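Local coordinates for DUF309 domain-containing protein (Thermus thermophilus, PDB 2CWY) that is of unknown function, a small all-helical protein of the DUF309 family whose biochemical role has not been established, at residues E22-Y27 / R37-V42; Y18-V23 / L44-L49; L72-P75 / L79-R82. One frame throughout, in Å; residues are numbered along the deposited sequence.

Interaction 1: residues E22-Y27 / R37-V42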
# COMPACT_ATOMS: atom_id res chain seq x y z
N GLU A 22 -7.21 3.29 -6.05
CA GLU A 22 -8.56 3.07 -6.57
C GLU A 22 -8.89 1.60 -6.79
O GLU A 22 -10.01 1.17 -6.51
CB GLU A 22 -8.72 3.82 -7.90
CG GLU A 22 -10.15 3.89 -8.39
CD GLU A 22 -10.24 4.57 -9.74
OE1 GLU A 22 -9.56 5.60 -9.93
OE2 GLU A 22 -11.01 4.07 -10.59
N VAL A 23 -7.93 0.82 -7.29
CA VAL A 23 -8.16 -0.60 -7.55
C VAL A 23 -8.34 -1.42 -6.27
O VAL A 23 -9.11 -2.38 -6.25
CB VAL A 23 -7.01 -1.19 -8.43
CG1 VAL A 23 -7.04 -2.71 -8.42
CG2 VAL A 23 -7.18 -0.69 -9.85
N LEU A 24 -7.67 -1.02 -5.19
CA LEU A 24 -7.76 -1.75 -3.94
C LEU A 24 -8.93 -1.37 -3.04
O LEU A 24 -9.29 -2.12 -2.13
CB LEU A 24 -6.45 -1.61 -3.16
CG LEU A 24 -5.20 -2.20 -3.80
CD1 LEU A 24 -4.01 -1.90 -2.91
CD2 LEU A 24 -5.36 -3.71 -3.98
N GLU A 25 -9.53 -0.21 -3.28
CA GLU A 25 -10.66 0.21 -2.45
C GLU A 25 -11.79 -0.80 -2.31
O GLU A 25 -12.25 -1.06 -1.19
CB GLU A 25 -11.24 1.54 -2.94
CG GLU A 25 -12.32 2.06 -2.01
CD GLU A 25 -13.10 3.22 -2.60
OE1 GLU A 25 -13.11 3.37 -3.84
OE2 GLU A 25 -13.73 3.97 -1.82
N PRO A 26 -12.26 -1.41 -3.43
CA PRO A 26 -13.35 -2.39 -3.36
C PRO A 26 -13.01 -3.60 -2.50
O PRO A 26 -13.88 -4.16 -1.84
CB PRO A 26 -13.57 -2.79 -4.83
CG PRO A 26 -12.95 -1.66 -5.63
CD PRO A 26 -11.76 -1.27 -4.81
N TYR A 27 -11.74 -4.00 -2.52
CA TYR A 27 -11.28 -5.15 -1.73
C TYR A 27 -11.25 -4.80 -0.25
O TYR A 27 -11.68 -5.58 0.60
CB TYR A 27 -9.89 -5.58 -2.19
CG TYR A 27 -9.93 -6.13 -3.59
CD1 TYR A 27 -10.48 -7.39 -3.83
CD2 TYR A 27 -9.51 -5.37 -4.68
CE1 TYR A 27 -10.64 -7.87 -5.13
CE2 TYR A 27 -9.66 -5.84 -5.99
CZ TYR A 27 -10.23 -7.09 -6.20
OH TYR A 27 -10.45 -7.55 -7.48
N ARG A 37 -6.50 -4.70 7.20
CA ARG A 37 -5.37 -3.87 7.61
C ARG A 37 -4.32 -3.84 6.50
O ARG A 37 -3.79 -2.78 6.15
CB ARG A 37 -4.77 -4.42 8.91
CG ARG A 37 -5.55 -4.00 10.16
CD ARG A 37 -5.08 -4.79 11.37
NE ARG A 37 -3.64 -4.65 11.57
CZ ARG A 37 -2.91 -5.53 12.23
NH1 ARG A 37 -3.48 -6.61 12.76
NH2 ARG A 37 -1.60 -5.35 12.35
N LEU A 38 -4.03 -5.01 5.93
CA LEU A 38 -3.06 -5.08 4.87
C LEU A 38 -3.47 -4.20 3.69
O LEU A 38 -2.67 -3.43 3.17
CB LEU A 38 -2.90 -6.52 4.39
CG LEU A 38 -2.06 -6.62 3.12
CD1 LEU A 38 -0.59 -6.35 3.44
CD2 LEU A 38 -2.24 -7.97 2.52
N LEU A 39 -4.73 -4.32 3.25
CA LEU A 39 -5.20 -3.53 2.11
C LEU A 39 -5.10 -2.03 2.38
O LEU A 39 -4.63 -1.27 1.52
CB LEU A 39 -6.64 -3.94 1.75
CG LEU A 39 -6.71 -5.36 1.15
CD1 LEU A 39 -8.12 -5.91 1.28
CD2 LEU A 39 -6.29 -5.31 -0.32
N GLN A 40 -5.51 -1.59 3.56
CA GLN A 40 -5.42 -0.18 3.87
C GLN A 40 -3.97 0.29 3.96
O GLN A 40 -3.66 1.41 3.60
CB GLN A 40 -6.15 0.15 5.17
CG GLN A 40 -6.46 1.63 5.27
CD GLN A 40 -7.46 1.93 6.36
OE1 GLN A 40 -7.30 1.48 7.49
NE2 GLN A 40 -8.50 2.69 6.02
N GLY A 41 -3.08 -0.58 4.44
CA GLY A 41 -1.67 -0.23 4.54
C GLY A 41 -1.07 -0.00 3.16
O GLY A 41 -0.36 0.97 2.94
N VAL A 42 -1.36 -0.90 2.22
CA VAL A 42 -0.85 -0.77 0.86
C VAL A 42 -1.45 0.50 0.22
O VAL A 42 -0.77 1.24 -0.49
CB VAL A 42 -1.22 -2.01 0.00
CG1 VAL A 42 -0.79 -1.79 -1.46
CG2 VAL A 42 -0.55 -3.24 0.57

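Interaction 2: residues Y18-V23 / L44-L49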
# COMPACT_ATOMS: atom_id res chain seq x y z
N TYR A 18 -2.01 6.40 -7.69
CA TYR A 18 -3.40 6.70 -7.40
C TYR A 18 -4.29 5.56 -7.92
O TYR A 18 -5.30 5.21 -7.32
CB TYR A 18 -3.78 8.04 -8.04
CG TYR A 18 -4.85 8.80 -7.27
CD1 TYR A 18 -5.16 10.12 -7.60
CD2 TYR A 18 -5.55 8.20 -6.23
CE1 TYR A 18 -6.14 10.83 -6.90
CE2 TYR A 18 -6.54 8.90 -5.52
CZ TYR A 18 -6.83 10.21 -5.86
OH TYR A 18 -7.79 10.91 -5.17
N GLU A 19 -3.89 4.95 -9.03
CA GLU A 19 -4.64 3.84 -9.59
C GLU A 19 -4.60 2.64 -8.63
O GLU A 19 -5.59 1.93 -8.46
CB GLU A 19 -4.07 3.44 -10.95
CG GLU A 19 -5.09 2.86 -11.88
CD GLU A 19 -6.20 3.84 -12.19
OE1 GLU A 19 -5.91 5.05 -12.33
OE2 GLU A 19 -7.37 3.41 -12.30
N VAL A 20 -3.45 2.41 -8.00
CA VAL A 20 -3.32 1.31 -7.05
C VAL A 20 -4.35 1.54 -5.94
O VAL A 20 -5.05 0.62 -5.52
CB VAL A 20 -1.89 1.26 -6.42
CG1 VAL A 20 -1.90 0.40 -5.15
CG2 VAL A 20 -0.91 0.68 -7.44
N HIS A 21 -4.44 2.78 -5.49
CA HIS A 21 -5.38 3.15 -4.44
C HIS A 21 -6.83 2.85 -4.85
O HIS A 21 -7.59 2.22 -4.11
CB HIS A 21 -5.17 4.63 -4.11
CG HIS A 21 -5.94 5.11 -2.92
ND1 HIS A 21 -5.57 6.21 -2.19
CD2 HIS A 21 -7.06 4.62 -2.34
CE1 HIS A 21 -6.42 6.38 -1.19
NE2 HIS A 21 -7.34 5.43 -1.26
N GLU A 22 -7.21 3.29 -6.05
CA GLU A 22 -8.56 3.07 -6.57
C GLU A 22 -8.89 1.60 -6.79
O GLU A 22 -10.01 1.17 -6.51
CB GLU A 22 -8.72 3.82 -7.90
CG GLU A 22 -10.15 3.89 -8.39
CD GLU A 22 -10.24 4.57 -9.74
OE1 GLU A 22 -9.56 5.60 -9.93
OE2 GLU A 22 -11.01 4.07 -10.59
N VAL A 23 -7.93 0.82 -7.29
CA VAL A 23 -8.16 -0.60 -7.55
C VAL A 23 -8.34 -1.42 -6.27
O VAL A 23 -9.11 -2.38 -6.25
CB VAL A 23 -7.01 -1.19 -8.43
CG1 VAL A 23 -7.04 -2.71 -8.42
CG2 VAL A 23 -7.18 -0.69 -9.85
N LEU A 44 -2.36 3.20 1.75
CA LEU A 44 -1.71 4.37 2.35
C LEU A 44 -0.28 4.58 1.84
O LEU A 44 0.20 5.71 1.77
CB LEU A 44 -1.74 4.25 3.88
CG LEU A 44 -3.13 4.40 4.51
CD1 LEU A 44 -3.14 3.85 5.95
CD2 LEU A 44 -3.52 5.87 4.50
N LEU A 45 0.41 3.49 1.49
CA LEU A 45 1.76 3.62 0.95
C LEU A 45 1.63 4.23 -0.45
O LEU A 45 2.39 5.14 -0.82
CB LEU A 45 2.44 2.25 0.84
CG LEU A 45 2.70 1.53 2.16
CD1 LEU A 45 3.44 0.22 1.88
CD2 LEU A 45 3.52 2.41 3.08
N ALA A 46 0.67 3.73 -1.23
CA ALA A 46 0.46 4.27 -2.57
C ALA A 46 0.10 5.76 -2.44
O ALA A 46 0.63 6.61 -3.17
CB ALA A 46 -0.67 3.51 -3.29
N ALA A 47 -0.79 6.07 -1.50
CA ALA A 47 -1.22 7.45 -1.28
C ALA A 47 -0.05 8.36 -0.91
O ALA A 47 -0.00 9.52 -1.33
CB ALA A 47 -2.31 7.49 -0.18
N ALA A 48 0.88 7.84 -0.12
CA ALA A 48 2.05 8.62 0.29
C ALA A 48 2.88 9.01 -0.92
O ALA A 48 3.29 10.16 -1.07
CB ALA A 48 2.90 7.81 1.26
N LEU A 49 3.14 8.04 -1.80
CA LEU A 49 3.94 8.33 -2.98
C LEU A 49 3.23 9.27 -3.94
O LEU A 49 3.89 10.10 -4.59
CB LEU A 49 4.32 7.02 -3.68
CG LEU A 49 5.18 6.12 -2.79
CD1 LEU A 49 5.53 4.85 -3.55
CD2 LEU A 49 6.44 6.85 -2.35

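Interaction 3: residues L72-P75 / L79-R82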
# COMPACT_ATOMS: atom_id res chain seq x y z
N LEU A 72 1.48 -7.73 11.34
CA LEU A 72 0.84 -8.65 10.41
C LEU A 72 1.83 -9.72 9.97
O LEU A 72 3.05 -9.50 9.97
CB LEU A 72 0.37 -7.91 9.15
CG LEU A 72 -0.83 -6.95 9.23
CD1 LEU A 72 -1.07 -6.35 7.85
CD2 LEU A 72 -2.08 -7.70 9.72
N PRO A 73 1.32 -10.91 9.62
CA PRO A 73 2.27 -11.93 9.17
C PRO A 73 2.68 -11.53 7.75
O PRO A 73 1.98 -10.74 7.11
CB PRO A 73 1.43 -13.21 9.20
CG PRO A 73 0.04 -12.73 9.00
CD PRO A 73 -0.02 -11.48 9.82
N CYS A 74 3.81 -12.04 7.27
CA CYS A 74 4.27 -11.73 5.91
C CYS A 74 4.86 -12.99 5.30
O CYS A 74 5.68 -13.66 5.92
CB CYS A 74 5.32 -10.61 5.92
SG CYS A 74 5.83 -10.00 4.26
N PRO A 75 4.45 -13.33 4.06
CA PRO A 75 3.47 -12.57 3.29
C PRO A 75 2.05 -12.74 3.80
O PRO A 75 1.78 -13.54 4.71
CB PRO A 75 3.65 -13.13 1.88
CG PRO A 75 4.00 -14.57 2.13
CD PRO A 75 5.01 -14.44 3.26
N LEU A 79 1.01 -11.42 -0.85
CA LEU A 79 1.87 -10.24 -1.03
C LEU A 79 3.01 -10.12 -0.00
O LEU A 79 2.80 -10.25 1.20
CB LEU A 79 1.02 -8.96 -0.94
CG LEU A 79 1.81 -7.64 -0.96
CD1 LEU A 79 2.45 -7.46 -2.33
CD2 LEU A 79 0.88 -6.48 -0.63
N ASP A 80 4.22 -9.86 -0.49
CA ASP A 80 5.36 -9.64 0.39
C ASP A 80 5.33 -8.14 0.70
O ASP A 80 6.06 -7.35 0.10
CB ASP A 80 6.66 -10.01 -0.32
CG ASP A 80 7.90 -9.78 0.55
OD1 ASP A 80 7.76 -9.23 1.67
OD2 ASP A 80 9.00 -10.15 0.09
N TRP A 81 4.48 -7.74 1.64
CA TRP A 81 4.35 -6.33 1.96
C TRP A 81 5.58 -5.70 2.61
O TRP A 81 5.77 -4.48 2.53
CB TRP A 81 3.10 -6.08 2.83
CG TRP A 81 3.11 -6.77 4.13
CD1 TRP A 81 2.54 -7.99 4.44
CD2 TRP A 81 3.73 -6.31 5.33
NE1 TRP A 81 2.78 -8.30 5.75
CE2 TRP A 81 3.51 -7.29 6.32
CE3 TRP A 81 4.47 -5.17 5.66
CZ2 TRP A 81 3.99 -7.16 7.63
CZ3 TRP A 81 4.94 -5.03 6.95
CH2 TRP A 81 4.70 -6.02 7.93
N ARG A 82 6.39 -6.51 3.29
CA ARG A 82 7.61 -5.97 3.90
C ARG A 82 8.48 -5.33 2.83
O ARG A 82 9.07 -4.28 3.04
CB ARG A 82 8.39 -7.08 4.61
CG ARG A 82 7.78 -7.54 5.90
CD ARG A 82 8.00 -6.51 7.00
NE ARG A 82 7.71 -7.06 8.32
CZ ARG A 82 7.65 -6.34 9.43
NH1 ARG A 82 7.87 -5.03 9.40
NH2 ARG A 82 7.37 -6.93 10.58

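Interaction 1: residues E22-Y27 / R37-V42
Leu-24 reaches across to helix 33-53 with both of its methyl groups and overlaps two residues one turn apart. CD1 of Leu-24 meets CG1 of Val-42 at 3.5 Å, and the two side chains cross at about a right angle. The other methyl, CD2 of Leu-24, lies 4.1 Å from CD2 of Leu-39, where the approach is oblique. CG1 of Val-42 is anti to the backbone N (chi1 175°), which turns this branch to Leu-24. Leu-39 also reaches Tyr-27. Its CD1 packs 3.9 Å from CB of Tyr-27 and also lies against the carbonyl O of Tyr-27, at 3.6 Å. The tyrosine takes part through CB and its backbone; the ring leads away from 37-42. With an alanine in place of Leu-39, CD2 of Leu-24 and CB of Tyr-27 would probably each lose an apolar partner, and a gap would open between the two helices. Trp-5 of helix 5-13 touches both Leu-24 and Leu-39, and Leu-84 of helix 81-92 touches Val-42. The axes of 22-27 and 37-42 approach to 9.5 Å and run antiparallel at 163°, the CA atoms of Leu-24 and Leu-39 being the nearest pair across the segments. This is apolar packing between the two arms of an antiparallel helical hairpin, here formed by helices 17-30 and 33-53 within the all-helical DUF309 fold.

Interaction 2: residues Y18-V23 / L44-L49
Val-20 and His-21 both direct their side chains at helix 33-53, and each meets one alanine. Val-20 presents a single branch. Its CG1 is anti to the backbone N (chi1 163°) and comes to 3.8 Å from CB of Ala-46. CB of Val-20 is 4.0 Å from the same methyl, so Ala-46 rests on the valine's stem as well as on its branch. The Ala-46 methyl points at helix 17-30 and also lies 4.4 Å from the backbone N of His-21. CG of His-21 is anti to its own N (chi1 -172°), which swings the imidazole to Ala-47. Its ND1 is 4.0 Å from CB of Ala-47, and the methyl approaches the ring obliquely. Ala-47 also touches Asn-61 of helix 59-69. On the inner side, Val-20 packs on Val-8 and Leu-11 of helix 5-13. Val-20 and Ala-46 are buried. The CA atoms of His-21 and Ala-46 are 6.2 Å apart, and the axes of 18-23 and 44-49 approach to 8.3 Å, antiparallel at 152°. Small alanine side chains at an antiparallel helix-helix contact allow this close approach; here it joins the two arms of the hairpin, helices 17-30 and 33-53, in an all-helical fold.

Interaction 3: residues L72-P75 / L79-R82
The backbone of 72-75 is extended and ends in a cis peptide bond before Pro-75, and it runs crosswise to 79-82, where the chain enters helix 81-92. Trp-81 and Cys-74 carry much of the contact. NE1 of Trp-81 donates to the carbonyl O of Pro-73 at 2.9 Å. The bond is nearly straight, with an N-H...O angle of 177°. The acceptor lies in the indole plane, but NE1 sits above the carbonyl plane, 38° out of it. At the same ring edge, CZ2 of Trp-81 comes to 3.4 Å from the carbonyl O of Leu-72 and also packs on CB of Leu-72. Cys-74 covers one face of the indole. Its SG stands 3.9 Å from the centroid of the five-membered ring of Trp-81, close to the ring normal, a sulfur-aromatic contact. SG is anti to the backbone N of Cys-74 (chi1 -173°), which carries it over the pyrrole part of the ring. Asp-80 is the N-cap residue of helix 81-92, and its OD1 makes a weak hydrogen bond to the backbone N of Ser-83. The same OD1 lies 3.3 Å from SG of Cys-74. The sulfur also accepts a weak hydrogen bond from the backbone N of Arg-82, at 3.7 Å. CG of Arg-82 joins SG on that face of the indole. The chain of Arg-82 bends at chi2, and the guanidinium comes to the CH2 corner of the indole, with CH2 over one of its faces, toward the rim. Leu-72 packs on Glu-34, and Leu-79 on Val-42, both of helix 33-53.

How the interactions relate
From the N terminus, helix 17-30 supplies the first segments of interactions 2 and 1, which overlap at Glu-22 and Val-23. The chain turns back into helix 33-53, where interaction 1 closes the shorter loop, at 37-42. Interaction 2 closes the longer one, at 44-49, so interaction 1 is nested within interaction 2, as expected of a hairpin. Their centres are 8 Å apart. After helix 59-69, interaction 3 closes a short local loop at the start of helix 81-92. It touches interaction 1: Leu-72 meets Arg-37 and Leu-38, and Trp-81 also packs on Leu-38. Helix 33-53 thus links the hairpin to this loop. Interactions 2 and 3 do not touch.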